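Local coordinates for protein invasin (Yersinia enterocolitica, PDB 1P9H) that binds collagen as the head of a trimeric outer-membrane adhesin and promotes bacterial attachment to and invasion of eukaryotic cells, at residues S78-G82 with V83-A87; A99-G103 with A104-A108; G125-G129 with F130-A134; H147-A150 with N151-Y154. All blocks are in the same frame, centred on the assembly; numbering follows the deposited sequence.

In the fold
The four contacts are local turns, met in series along one coiled chain, the left-handed parallel beta-roll of the YadA head. Contact 1 takes the chain from the eight-stranded to the ten-stranded sheet; contacts 2 and 3 take it back again, and contact 4 leaves the end strand of the eight-stranded sheet by a turn of another type. Contacts 1 and 2 touch, with centres about 9 Å apart, through probable hydrogen bonds such as Val86 O to Thr101 N at 2.8 Å. Contact 3 lies about 9 Å, centre to centre, beyond contact 2. It meets contact 4, whose centre is about 12 Å away, where Lys133 O approaches Val148 N at 3.0 Å.

Contact 1 of 4, residues S78-G82 with V83-A87; sequences SIATG and VNSVA
Val83 follows Gly82 as the first corner residue of a tight turn. Its side chain starts off away from the 78-82 segment and packs on Lys68, and its backbone N is held from outside the turn by the carboxylate oxygen OD1 of Asp97. Asn84 takes the second corner with a positive phi, 60°, completing a type II beta turn from Gly82 to Ser85; its side chain points outward and packs on Pro90 of the second subunit. Ser85 then closes the turn twice over. Its N reaches Gly82 O at 3.1 Å from above the carbonyl plane, and its OG reaches the same oxygen at 2.7 Å from the same face, but tilted only 30° from the plane. The hydroxyl can do this because chi1 of 62° sets OG between the backbone N and the carbonyl carbon, folded back over the turn. In the left-handed beta-roll of the YadA head, this reversal carries the chain from strand 79-80 of one parallel sheet to strand 86-88 of the other. Small side chains meet between the two layers: Ala80 CB lies 3.4 Å from Ser85 OG. Val86 turns its side chain the other way, onto Tyr102 of the second subunit. Ala87 points back inside, where Ala87 CB is 3.4 Å from Ile79 O. The same methyl faces its counterpart on the first strand, Ala87 CB to Ala80 CB measuring 4.3 Å.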
loop_
_atom_site.group_PDB
_atom_site.type_symbol
_atom_site.label_atom_id
_atom_site.label_comp_id
_atom_site.label_asym_id
_atom_site.label_seq_id
_atom_site.Cartn_x
_atom_site.Cartn_y
_atom_site.Cartn_z
ATOM N N SER A 78 6.127 -10.365 15.337
ATOM C CA SER A 78 4.936 -9.776 14.734
ATOM C C SER A 78 3.714 -10.124 15.579
ATOM O O SER A 78 3.669 -11.176 16.221
ATOM C CB SER A 78 4.753 -10.279 13.297
ATOM O OG SER A 78 4.568 -11.681 13.262
ATOM N N ILE A 79 2.727 -9.237 15.581
ATOM C CA ILE A 79 1.518 -9.434 16.372
ATOM C C ILE A 79 0.266 -9.027 15.611
ATOM O O ILE A 79 0.173 -7.904 15.130
ATOM C CB ILE A 79 1.554 -8.579 17.663
ATOM C CG1 ILE A 79 2.815 -8.889 18.471
ATOM C CG2 ILE A 79 0.306 -8.849 18.493
ATOM C CD1 ILE A 79 3.062 -7.927 19.628
ATOM N N ALA A 80 -0.685 -9.949 15.503
ATOM C CA ALA A 80 -1.968 -9.684 14.858
ATOM C C ALA A 80 -2.959 -9.995 15.972
ATOM O O ALA A 80 -3.286 -11.157 16.215
ATOM C CB ALA A 80 -2.178 -10.619 13.672
ATOM N N THR A 81 -3.418 -8.939 16.640
ATOM C CA THR A 81 -4.334 -9.047 17.771
ATOM C C THR A 81 -5.815 -9.108 17.403
ATOM O O THR A 81 -6.620 -9.668 18.147
ATOM C CB THR A 81 -4.135 -7.853 18.734
ATOM O OG1 THR A 81 -2.738 -7.664 18.987
ATOM C CG2 THR A 81 -4.843 -8.104 20.053
ATOM N N GLY A 82 -6.170 -8.529 16.262
ATOM C CA GLY A 82 -7.558 -8.507 15.838
ATOM C C GLY A 82 -8.079 -9.629 14.971
ATOM O O GLY A 82 -7.325 -10.334 14.300
ATOM N N VAL A 83 -9.397 -9.798 15.003
ATOM C CA VAL A 83 -10.050 -10.803 14.185
ATOM C C VAL A 83 -9.756 -10.394 12.743
ATOM O O VAL A 83 -9.884 -9.221 12.388
ATOM C CB VAL A 83 -11.573 -10.793 14.414
ATOM C CG1 VAL A 83 -12.258 -11.760 13.458
ATOM C CG2 VAL A 83 -11.877 -11.165 15.858
ATOM N N ASN A 84 -9.338 -11.358 11.930
ATOM C CA ASN A 84 -9.025 -11.111 10.523
ATOM C C ASN A 84 -7.925 -10.086 10.268
ATOM O O ASN A 84 -7.816 -9.579 9.154
ATOM C CB ASN A 84 -10.277 -10.662 9.761
ATOM C CG ASN A 84 -11.346 -11.728 9.714
ATOM O OD1 ASN A 84 -11.049 -12.910 9.567
ATOM N ND2 ASN A 84 -12.603 -11.311 9.818
ATOM N N SER A 85 -7.118 -9.769 11.275
ATOM C CA SER A 85 -6.046 -8.799 11.077
ATOM C C SER A 85 -4.833 -9.455 10.424
ATOM O O SER A 85 -4.661 -10.674 10.485
ATOM C CB SER A 85 -5.645 -8.144 12.403
ATOM O OG SER A 85 -5.147 -9.089 13.330
ATOM N N VAL A 86 -3.997 -8.636 9.795
ATOM C CA VAL A 86 -2.813 -9.126 9.102
ATOM C C VAL A 86 -1.609 -8.257 9.439
ATOM O O VAL A 86 -1.642 -7.043 9.249
ATOM C CB VAL A 86 -3.027 -9.100 7.572
ATOM C CG1 VAL A 86 -1.799 -9.657 6.863
ATOM C CG2 VAL A 86 -4.275 -9.906 7.201
ATOM N N ALA A 87 -0.549 -8.882 9.936
ATOM C CA ALA A 87 0.667 -8.156 10.293
ATOM C C ALA A 87 1.881 -8.900 9.761
ATOM O O ALA A 87 2.133 -10.038 10.148
ATOM C CB ALA A 87 0.769 -8.020 11.809
#

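Contact 2 of 4, residues A99-G103 with A104-A108; sequences AVTYG and AASTA
Gly103 O is gripped by two groups of Ser106: OG at 2.7 Å and the backbone N at 3.2 Å. Together they close the type II beta turn by which the YadA beta-roll passes from strand 100-102 in one parallel sheet to strand 107-108 in the other. Both donors approach one face of the carbonyl plane, the hydroxyl tilted 31° from it and the amide higher above it, so the oxygen is clasped from a single side. A chi1 of 53° keeps the hydroxyl tucked over its own backbone, on the glycine side. The same OG also bonds to Ser92 OG of the preceding coil and, in the conformer given, Thr101 OG1 bonds to Ser92 OG as well. Gly103 has a positive phi of 131°, a conformation in which a CB would be jammed against the carbonyl oxygen of Tyr102; this backbone path calls for glycine.

Beyond the turn, inward-pointing side chains meet between the layers. Thr101 lays its CB 3.5 Å from Ser106 OG, and the two alanines at the far end, Ala99 and Ala108, bring their CB atoms to 4.2 Å. Tyr102 points out of the coil instead, into the interface of the three subunits, where its ring stands edge-to-face with Tyr102 of each neighbouring subunit and its OH bonds to Thr101 O of the third subunit. Back inside the coil, Ala108 CB lies 3.6 Å from Val100 O, while Ala99 CB sits 3.6 Å from Ala108 O.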
loop_
_atom_site.group_PDB
_atom_site.type_symbol
_atom_site.label_atom_id
_atom_site.label_comp_id
_atom_site.label_asym_id
_atom_site.label_seq_id
_atom_site.Cartn_x
_atom_site.Cartn_y
_atom_site.Cartn_z
ATOM N N ALA A 99 -7.367 -4.862 10.883
ATOM C CA ALA A 99 -6.222 -3.999 10.614
ATOM C C ALA A 99 -5.172 -4.727 9.785
ATOM O O ALA A 99 -5.010 -5.942 9.905
ATOM C CB ALA A 99 -5.605 -3.524 11.928
ATOM N N VAL A 100 -4.479 -3.988 8.927
ATOM C CA VAL A 100 -3.419 -4.580 8.124
ATOM C C VAL A 100 -2.167 -3.732 8.264
ATOM O O VAL A 100 -2.216 -2.500 8.199
ATOM C CB VAL A 100 -3.791 -4.700 6.620
ATOM C CG1 VAL A 100 -5.099 -5.458 6.468
ATOM C CG2 VAL A 100 -3.882 -3.329 5.976
ATOM N N THR A 101 -1.041 -4.398 8.494
ATOM C CA THR A 101 0.242 -3.723 8.639
ATOM C C THR A 101 1.292 -4.480 7.845
ATOM O O THR A 101 1.297 -5.711 7.826
ATOM C CB THR A 101 0.701 -3.655 10.115
ATOM O OG1 THR A 101 0.694 -4.969 10.684
ATOM C CG2 THR A 101 -0.210 -2.748 10.918
ATOM N N TYR A 102 2.177 -3.741 7.187
ATOM C CA TYR A 102 3.228 -4.355 6.387
ATOM C C TYR A 102 4.511 -3.561 6.524
ATOM O O TYR A 102 4.583 -2.418 6.078
ATOM C CB TYR A 102 2.783 -4.380 4.922
ATOM C CG TYR A 102 3.626 -5.238 4.014
ATOM C CD1 TYR A 102 4.455 -4.665 3.045
ATOM C CD2 TYR A 102 3.566 -6.626 4.095
ATOM C CE1 TYR A 102 5.200 -5.463 2.177
ATOM C CE2 TYR A 102 4.306 -7.432 3.236
ATOM C CZ TYR A 102 5.116 -6.847 2.279
ATOM O OH TYR A 102 5.819 -7.652 1.413
ATOM N N GLY A 103 5.519 -4.170 7.143
ATOM C CA GLY A 103 6.790 -3.493 7.326
ATOM C C GLY A 103 7.288 -3.572 8.757
ATOM O O GLY A 103 6.506 -3.763 9.689
ATOM N N ALA A 104 8.597 -3.425 8.926
ATOM C CA ALA A 104 9.203 -3.474 10.247
ATOM C C ALA A 104 8.642 -2.387 11.157
ATOM O O ALA A 104 8.620 -1.209 10.796
ATOM C CB ALA A 104 10.721 -3.317 10.129
ATOM N N ALA A 105 8.186 -2.792 12.338
ATOM C CA ALA A 105 7.650 -1.867 13.330
ATOM C C ALA A 105 6.479 -1.019 12.844
ATOM O O ALA A 105 6.274 0.100 13.323
ATOM C CB ALA A 105 8.770 -0.963 13.849
ATOM N N SER A 106 5.717 -1.545 11.893
ATOM C CA SER A 106 4.549 -0.836 11.386
ATOM C C SER A 106 3.411 -1.124 12.365
ATOM O O SER A 106 3.358 -2.202 12.959
ATOM C CB SER A 106 4.205 -1.317 9.971
ATOM O OG SER A 106 4.077 -2.727 9.913
ATOM N N THR A 107 2.508 -0.162 12.540
ATOM C CA THR A 107 1.406 -0.312 13.484
ATOM C C THR A 107 0.088 0.217 12.938
ATOM O O THR A 107 0.040 1.288 12.336
ATOM C CB THR A 107 1.713 0.445 14.796
ATOM O OG1 THR A 107 2.981 0.020 15.308
ATOM C CG2 THR A 107 0.636 0.178 15.838
ATOM N N ALA A 108 -0.988 -0.530 13.163
ATOM C CA ALA A 108 -2.301 -0.109 12.691
ATOM C C ALA A 108 -3.419 -0.491 13.644
ATOM O O ALA A 108 -3.499 -1.632 14.104
ATOM C CB ALA A 108 -2.587 -0.702 11.307
#

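Contact 3 of 4, residues G125-G129 with F130-A134; sequences GVAVG and FNSKA
Ser132 folds back on Gly129 in a local turn contact at the edge of the two-layered roll, where strand 126-128 of one parallel sheet gives way to strand 133-134 of the other. Two hydrogen bonds secure it. Ser132 OG meets Gly129 O at 2.8 Å, 24° from the carbonyl plane, and Ser132 N meets that oxygen at 3.1 Å from well above the plane on the same face. The hydroxyl packs beside the first strand as well, 3.4 Å from Ala127 CB. Further in, the methyl of Ala134 lies 3.5 Å from Val126 O and 4.2 Å from Ala127 CB; small side chains here are consistent with the close approach of the two layers. Residues facing the other way serve different surfaces. Val126 and Val128 pack against valines of neighbouring subunits. Phe130 at the first corner has its CG anti to the backbone N (chi1 -176°), which carries the ring outward from the turn, and the side chain packs on Asp111 of the third subunit. Asn131 at the second corner gives its ND2 to Ser145 OG of the next coil. Gly129, like Gly103, has a positive phi, here 130°. The glycine-to-serine type II beta turn closed by serine N and OG recurs at 82-85 and 103-106 in this left-handed parallel beta-roll.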
loop_
_atom_site.group_PDB
_atom_site.type_symbol
_atom_site.label_atom_id
_atom_site.label_comp_id
_atom_site.label_asym_id
_atom_site.label_seq_id
_atom_site.Cartn_x
_atom_site.Cartn_y
_atom_site.Cartn_z
ATOM N N GLY A 125 -7.658 4.488 9.392
ATOM C CA GLY A 125 -6.814 5.389 8.633
ATOM C C GLY A 125 -5.928 4.657 7.646
ATOM O O GLY A 125 -5.976 3.430 7.534
ATOM N N VAL A 126 -5.124 5.423 6.918
ATOM C CA VAL A 126 -4.198 4.864 5.941
ATOM C C VAL A 126 -2.867 5.589 6.052
ATOM O O VAL A 126 -2.810 6.816 5.974
ATOM C CB VAL A 126 -4.712 5.036 4.495
ATOM C CG1 VAL A 126 -3.637 4.583 3.509
ATOM C CG2 VAL A 126 -5.990 4.239 4.289
ATOM N N ALA A 127 -1.801 4.824 6.255
ATOM C CA ALA A 127 -0.462 5.384 6.344
ATOM C C ALA A 127 0.427 4.559 5.426
ATOM O O ALA A 127 0.566 3.353 5.614
ATOM C CB ALA A 127 0.057 5.315 7.785
ATOM N N VAL A 128 0.991 5.203 4.410
ATOM C CA VAL A 128 1.882 4.515 3.484
ATOM C C VAL A 128 3.165 5.320 3.367
ATOM O O VAL A 128 3.140 6.494 2.998
ATOM C CB VAL A 128 1.264 4.368 2.078
ATOM C CG1 VAL A 128 2.223 3.592 1.177
ATOM C CG2 VAL A 128 -0.065 3.636 2.158
ATOM N N GLY A 129 4.286 4.682 3.689
ATOM C CA GLY A 129 5.569 5.354 3.624
ATOM C C GLY A 129 6.349 5.173 4.908
ATOM O O GLY A 129 5.768 4.999 5.982
ATOM N N PHE A 130 7.671 5.205 4.803
ATOM C CA PHE A 130 8.518 5.059 5.973
ATOM C C PHE A 130 8.192 6.167 6.973
ATOM O O PHE A 130 8.205 7.347 6.632
ATOM C CB PHE A 130 9.991 5.128 5.554
ATOM C CG PHE A 130 10.958 4.899 6.681
ATOM C CD1 PHE A 130 11.308 5.936 7.539
ATOM C CD2 PHE A 130 11.517 3.642 6.886
ATOM C CE1 PHE A 130 12.205 5.723 8.589
ATOM C CE2 PHE A 130 12.414 3.419 7.931
ATOM C CZ PHE A 130 12.757 4.463 8.782
ATOM N N ASN A 131 7.883 5.771 8.203
ATOM C CA ASN A 131 7.561 6.709 9.277
ATOM C C ASN A 131 6.342 7.597 9.017
ATOM O O ASN A 131 6.217 8.674 9.604
ATOM C CB ASN A 131 8.781 7.583 9.594
ATOM C CG ASN A 131 8.654 8.297 10.926
ATOM O OD1 ASN A 131 8.302 7.684 11.935
ATOM N ND2 ASN A 131 8.949 9.592 10.938
ATOM N N SER A 132 5.448 7.156 8.136
ATOM C CA SER A 132 4.231 7.916 7.860
ATOM C C SER A 132 3.335 7.786 9.090
ATOM O O SER A 132 3.342 6.751 9.764
ATOM C CB SER A 132 3.521 7.369 6.612
ATOM O OG SER A 132 3.221 5.988 6.731
ATOM N N LYS A 133 2.567 8.831 9.389
ATOM C CA LYS A 133 1.707 8.821 10.567
ATOM C C LYS A 133 0.317 9.403 10.326
ATOM O O LYS A 133 0.165 10.606 10.116
ATOM C CB LYS A 133 2.370 9.613 11.703
ATOM C CG LYS A 133 3.736 9.108 12.142
ATOM C CD LYS A 133 4.358 10.085 13.136
ATOM C CE LYS A 133 5.753 9.655 13.564
ATOM N NZ LYS A 133 5.729 8.399 14.360
ATOM N N ALA A 134 -0.693 8.541 10.359
ATOM C CA ALA A 134 -2.082 8.958 10.186
ATOM C C ALA A 134 -2.652 8.928 11.599
ATOM O O ALA A 134 -3.378 8.004 11.973
ATOM C CB ALA A 134 -2.817 7.970 9.290
#

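Contact 4 of 4, residues H147-A150 with N151-Y154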
loop_
_atom_site.group_PDB
_atom_site.type_symbol
_atom_site.label_atom_id
_atom_site.label_comp_id
_atom_site.label_asym_id
_atom_site.label_seq_id
_atom_site.Cartn_x
_atom_site.Cartn_y
_atom_site.Cartn_z
ATOM N N HIS A 147 2.446 13.375 7.776
ATOM C CA HIS A 147 1.805 13.365 9.077
ATOM C C HIS A 147 0.513 14.151 9.195
ATOM O O HIS A 147 0.460 15.337 8.868
ATOM C CB HIS A 147 2.828 13.880 10.104
ATOM C CG HIS A 147 2.303 13.995 11.501
ATOM N ND1 HIS A 147 1.508 13.033 12.085
ATOM C CD2 HIS A 147 2.516 14.935 12.454
ATOM C CE1 HIS A 147 1.256 13.374 13.337
ATOM N NE2 HIS A 147 1.856 14.523 13.587
ATOM N N VAL A 148 -0.533 13.465 9.644
ATOM C CA VAL A 148 -1.817 14.101 9.891
ATOM C C VAL A 148 -1.954 14.055 11.408
ATOM O O VAL A 148 -2.107 12.980 11.993
ATOM C CB VAL A 148 -2.994 13.335 9.254
ATOM C CG1 VAL A 148 -4.313 14.033 9.609
ATOM C CG2 VAL A 148 -2.826 13.281 7.741
ATOM N N ALA A 149 -1.865 15.218 12.044
ATOM C CA ALA A 149 -1.969 15.303 13.496
ATOM C C ALA A 149 -3.318 14.779 13.978
ATOM O O ALA A 149 -4.324 14.880 13.275
ATOM C CB ALA A 149 -1.762 16.739 13.945
ATOM N N ALA A 150 -3.331 14.232 15.190
ATOM C CA ALA A 150 -4.534 13.646 15.769
ATOM C C ALA A 150 -5.771 14.541 15.822
ATOM O O ALA A 150 -6.892 14.036 15.863
ATOM C CB ALA A 150 -4.220 13.114 17.167
ATOM N N ASN A 151 -5.574 15.858 15.819
ATOM C CA ASN A 151 -6.690 16.797 15.874
ATOM C C ASN A 151 -7.160 17.276 14.503
ATOM O O ASN A 151 -8.060 18.106 14.403
ATOM C CB ASN A 151 -6.322 18.005 16.751
ATOM C CG ASN A 151 -5.126 18.780 16.225
ATOM O OD1 ASN A 151 -4.135 18.196 15.778
ATOM N ND2 ASN A 151 -5.201 20.106 16.300
ATOM N N HIS A 152 -6.563 16.741 13.443
ATOM C CA HIS A 152 -6.940 17.136 12.091
ATOM C C HIS A 152 -7.838 16.070 11.476
ATOM O O HIS A 152 -7.437 15.327 10.578
ATOM C CB HIS A 152 -5.682 17.346 11.250
ATOM C CG HIS A 152 -4.814 18.456 11.752
ATOM N ND1 HIS A 152 -3.494 18.597 11.382
ATOM C CD2 HIS A 152 -5.078 19.476 12.604
ATOM C CE1 HIS A 152 -2.981 19.654 11.987
ATOM N NE2 HIS A 152 -3.921 20.204 12.735
ATOM N N GLY A 153 -9.065 16.009 11.980
ATOM C CA GLY A 153 -10.026 15.029 11.515
ATOM C C GLY A 153 -10.246 14.956 10.017
ATOM O O GLY A 153 -10.291 15.975 9.326
ATOM N N TYR A 154 -10.377 13.725 9.533
ATOM C CA TYR A 154 -10.625 13.421 8.128
ATOM C C TYR A 154 -9.706 14.105 7.127
ATOM O O TYR A 154 -10.099 14.347 5.986
ATOM C CB TYR A 154 -12.080 13.741 7.788
ATOM C CG TYR A 154 -13.066 13.053 8.701
ATOM C CD1 TYR A 154 -13.554 13.693 9.841
ATOM C CD2 TYR A 154 -13.482 11.750 8.448
ATOM C CE1 TYR A 154 -14.435 13.047 10.705
ATOM C CE2 TYR A 154 -14.359 11.094 9.306
ATOM C CZ TYR A 154 -14.833 11.748 10.431
ATOM O OH TYR A 154 -15.705 11.104 11.277
#
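With CG of His152 anti to its carbonyl carbon (chi1 -63°), the imidazole swings back to present a face to Ala149 CB, while a chi1 of 61° folds the amide of Asn151 over the turn toward the same alanine. Ala149 CB lies over the His152 ring, 3.9 Å from the ring centroid in a CH-pi contact, and Asn151 OD1 sits beside it over the same face, offset toward the rim. The amide oxygen and the methyl are themselves in contact, Asn151 OD1 to Ala149 CB measuring 3.3 Å.

The backbone of this segment forms a type I beta turn from Ala149 to His152, closed by one bond from His152 N to Ala149 O, 2.9 Å long and nearly straight at 163°. Ala150 and Asn151 form its corners and are exposed. On the strand side, Val148 CG1 reaches the backbone His152 O at 3.5 Å and, side chain to side chain, lies against His152 CB at 3.9 Å, the two running at a slant. The valine also packs on Ser139, Ser155 and Thr164. The ring is fixed further by a hydrogen bond of its ND1 to Thr164 OG1.

Strand 147-148 is the last of the eight-stranded parallel sheet within the chain, next to strand 133-134. From it the turn leads the chain through Gly153 and Tyr154, the carbonyl O of the tyrosine accepting a hydrogen bond from Arg179 NE of the second subunit, toward strand 156-158 in the ten-stranded sheet.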